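Local coordinates for glycosylation Associate Protein 2 (Streptococcus agalactiae serotype V, PDB 6OYC) that probably takes part, with its partner Gap proteins, in glycosylation and secretion of a surface adhesin through the accessory Sec system, at residues Ile200-Ser205 against Leu240-Phe245. Numbering follows the deposited sequence.
Sequences IRLVIS and LAVKLF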
loop_
_atom_site.group_PDB
_atom_site.type_symbol
_atom_site.label_atom_id
_atom_site.label_comp_id
_atom_site.label_asym_id
_atom_site.label_seq_id
_atom_site.Cartn_x
_atom_site.Cartn_y
_atom_site.Cartn_z
ATOM N N ILE B 200 1.902 27.696 -3.776
ATOM C CA ILE B 200 2.951 27.230 -2.882
ATOM C C ILE B 200 4.018 26.521 -3.702
ATOM O O ILE B 200 3.731 25.877 -4.720
ATOM C CB ILE B 200 2.420 26.309 -1.761
ATOM C CG1 ILE B 200 1.777 25.064 -2.346
ATOM C CG2 ILE B 200 1.430 27.049 -0.866
ATOM C CD1 ILE B 200 1.382 24.053 -1.294
ATOM N N ARG B 201 5.265 26.656 -3.241
ATOM C CA ARG B 201 6.430 26.022 -3.840
ATOM C C ARG B 201 7.236 25.288 -2.772
ATOM O O ARG B 201 7.568 25.853 -1.723
ATOM C CB ARG B 201 7.325 27.043 -4.549
ATOM C CG ARG B 201 8.636 26.410 -5.019
ATOM C CD ARG B 201 9.602 27.423 -5.611
ATOM N NE ARG B 201 9.085 27.971 -6.858
ATOM C CZ ARG B 201 9.341 29.191 -7.319
ATOM N NH1 ARG B 201 10.129 30.023 -6.650
ATOM N NH2 ARG B 201 8.797 29.575 -8.461
ATOM N N LEU B 202 7.575 24.045 -3.058
ATOM C CA LEU B 202 8.417 23.235 -2.197
ATOM C C LEU B 202 9.837 23.239 -2.751
ATOM O O LEU B 202 10.042 22.913 -3.923
ATOM C CB LEU B 202 7.872 21.810 -2.144
ATOM C CG LEU B 202 8.000 20.992 -0.876
ATOM C CD1 LEU B 202 7.363 21.731 0.295
ATOM C CD2 LEU B 202 7.342 19.648 -1.106
ATOM N N VAL B 203 10.810 23.607 -1.920
ATOM C CA VAL B 203 12.223 23.538 -2.280
ATOM C C VAL B 203 12.863 22.402 -1.494
ATOM O O VAL B 203 12.702 22.304 -0.273
ATOM C CB VAL B 203 12.945 24.873 -2.036
ATOM C CG1 VAL B 203 14.422 24.725 -2.301
ATOM C CG2 VAL B 203 12.340 25.955 -2.914
ATOM N N ILE B 204 13.551 21.520 -2.203
ATOM C CA ILE B 204 14.085 20.290 -1.648
ATOM C C ILE B 204 15.570 20.287 -1.962
ATOM O O ILE B 204 15.950 20.317 -3.138
ATOM C CB ILE B 204 13.378 19.055 -2.246
ATOM C CG1 ILE B 204 11.882 19.156 -1.973
ATOM C CG2 ILE B 204 13.937 17.732 -1.677
ATOM C CD1 ILE B 204 11.062 18.288 -2.831
ATOM N N SER B 205 16.399 20.267 -0.914
ATOM C CA SER B 205 17.855 20.370 -1.022
ATOM C C SER B 205 18.524 19.075 -0.552
ATOM O O SER B 205 18.296 18.621 0.579
ATOM C CB SER B 205 18.387 21.556 -0.194
ATOM O OG SER B 205 17.744 22.786 -0.509
ATOM N N LEU B 240 17.640 15.041 2.832
ATOM C CA LEU B 240 16.897 16.153 2.268
ATOM C C LEU B 240 16.532 17.165 3.345
ATOM O O LEU B 240 16.109 16.792 4.441
ATOM C CB LEU B 240 15.610 15.670 1.609
ATOM C CG LEU B 240 15.724 14.695 0.452
ATOM C CD1 LEU B 240 14.320 14.413 -0.098
ATOM C CD2 LEU B 240 16.668 15.270 -0.618
ATOM N N ALA B 241 16.672 18.444 3.014
ATOM C CA ALA B 241 16.033 19.529 3.748
ATOM C C ALA B 241 14.881 20.078 2.915
ATOM O O ALA B 241 15.016 20.260 1.700
ATOM C CB ALA B 241 17.026 20.645 4.065
ATOM N N VAL B 242 13.743 20.331 3.559
ATOM C CA VAL B 242 12.518 20.693 2.852
ATOM C C VAL B 242 12.056 22.044 3.356
ATOM O O VAL B 242 11.925 22.233 4.572
ATOM C CB VAL B 242 11.413 19.637 3.046
ATOM C CG1 VAL B 242 10.128 20.073 2.343
ATOM C CG2 VAL B 242 11.878 18.311 2.517
ATOM N N LYS B 243 11.843 22.985 2.420
ATOM C CA LYS B 243 11.318 24.321 2.682
ATOM C C LYS B 243 10.079 24.559 1.822
ATOM O O LYS B 243 9.997 24.084 0.688
ATOM C CB LYS B 243 12.364 25.415 2.370
ATOM C CG LYS B 243 13.657 25.300 3.163
ATOM C CD LYS B 243 14.875 25.741 2.351
ATOM C CE LYS B 243 15.533 24.565 1.616
ATOM N NZ LYS B 243 16.948 24.905 1.229
ATOM N N LEU B 244 9.117 25.305 2.349
ATOM C CA LEU B 244 7.927 25.670 1.589
ATOM C C LEU B 244 7.859 27.192 1.458
ATOM O O LEU B 244 8.069 27.913 2.434
ATOM C CB LEU B 244 6.661 25.107 2.245
ATOM C CG LEU B 244 5.294 25.363 1.588
ATOM C CD1 LEU B 244 4.309 24.339 2.015
ATOM C CD2 LEU B 244 4.748 26.683 2.030
ATOM N N PHE B 245 7.617 27.665 0.240
ATOM C CA PHE B 245 7.380 29.067 -0.073
ATOM C C PHE B 245 5.935 29.235 -0.534
ATOM O O PHE B 245 5.310 28.289 -1.026
ATOM C CB PHE B 245 8.318 29.572 -1.182
ATOM C CG PHE B 245 9.769 29.581 -0.800
ATOM C CD1 PHE B 245 10.474 28.405 -0.654
ATOM C CD2 PHE B 245 10.444 30.773 -0.624
ATOM C CE1 PHE B 245 11.819 28.429 -0.297
ATOM C CE2 PHE B 245 11.786 30.794 -0.278
ATOM C CZ PHE B 245 12.465 29.621 -0.114
#
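Lys243 reaches across to Ser205 and donates an ammonium hydrogen bond from NZ to OG over 2.9 Å. Bends in the lysine chain, at chi2 (145°) for CD and chi3 (-92°) for CE, bring CE as well as NZ close to OG. Glu218 OE1 on strand 215-222 is hydrogen-bonded to the Ser205 hydroxyl and forms a long, weak ion pair with Lys243 NZ. Beneath these side chains the backbones exchange six hydrogen bonds in three hydrogen-bonded pairs, Arg201 with Phe245, Val203 with Lys243 and Ser205 with Ala241. Phe245 N to Arg201 O is 2.7 Å and nearly straight (177°), whereas in the return bond Arg201 N is tilted from the carbonyl plane of Phe245. Strands 198-208 and 238-247 are adjacent inner strands of a five-stranded antiparallel sheet whose Leu202/Ile204 face packs on strand 185-195 of a second antiparallel sheet, consistent with a beta-sandwich. On the face bearing Lys243, Val203 sets CG2 3.6 Å from CE1 of the Phe245 ring and CG1 beside Lys243 CE; Arg201 NH2 forms a salt bridge with Glu222 OE1. The other face is apolar: Leu202 CD1 meets Val242 CG1 at 3.8 Å and Leu244 CB at 4.0 Å, while Ile204 CG2 touches both methyls of Leu240, CD1 at 3.7 Å. Leu188 of strand 185-195 touches Ile204 and Leu240.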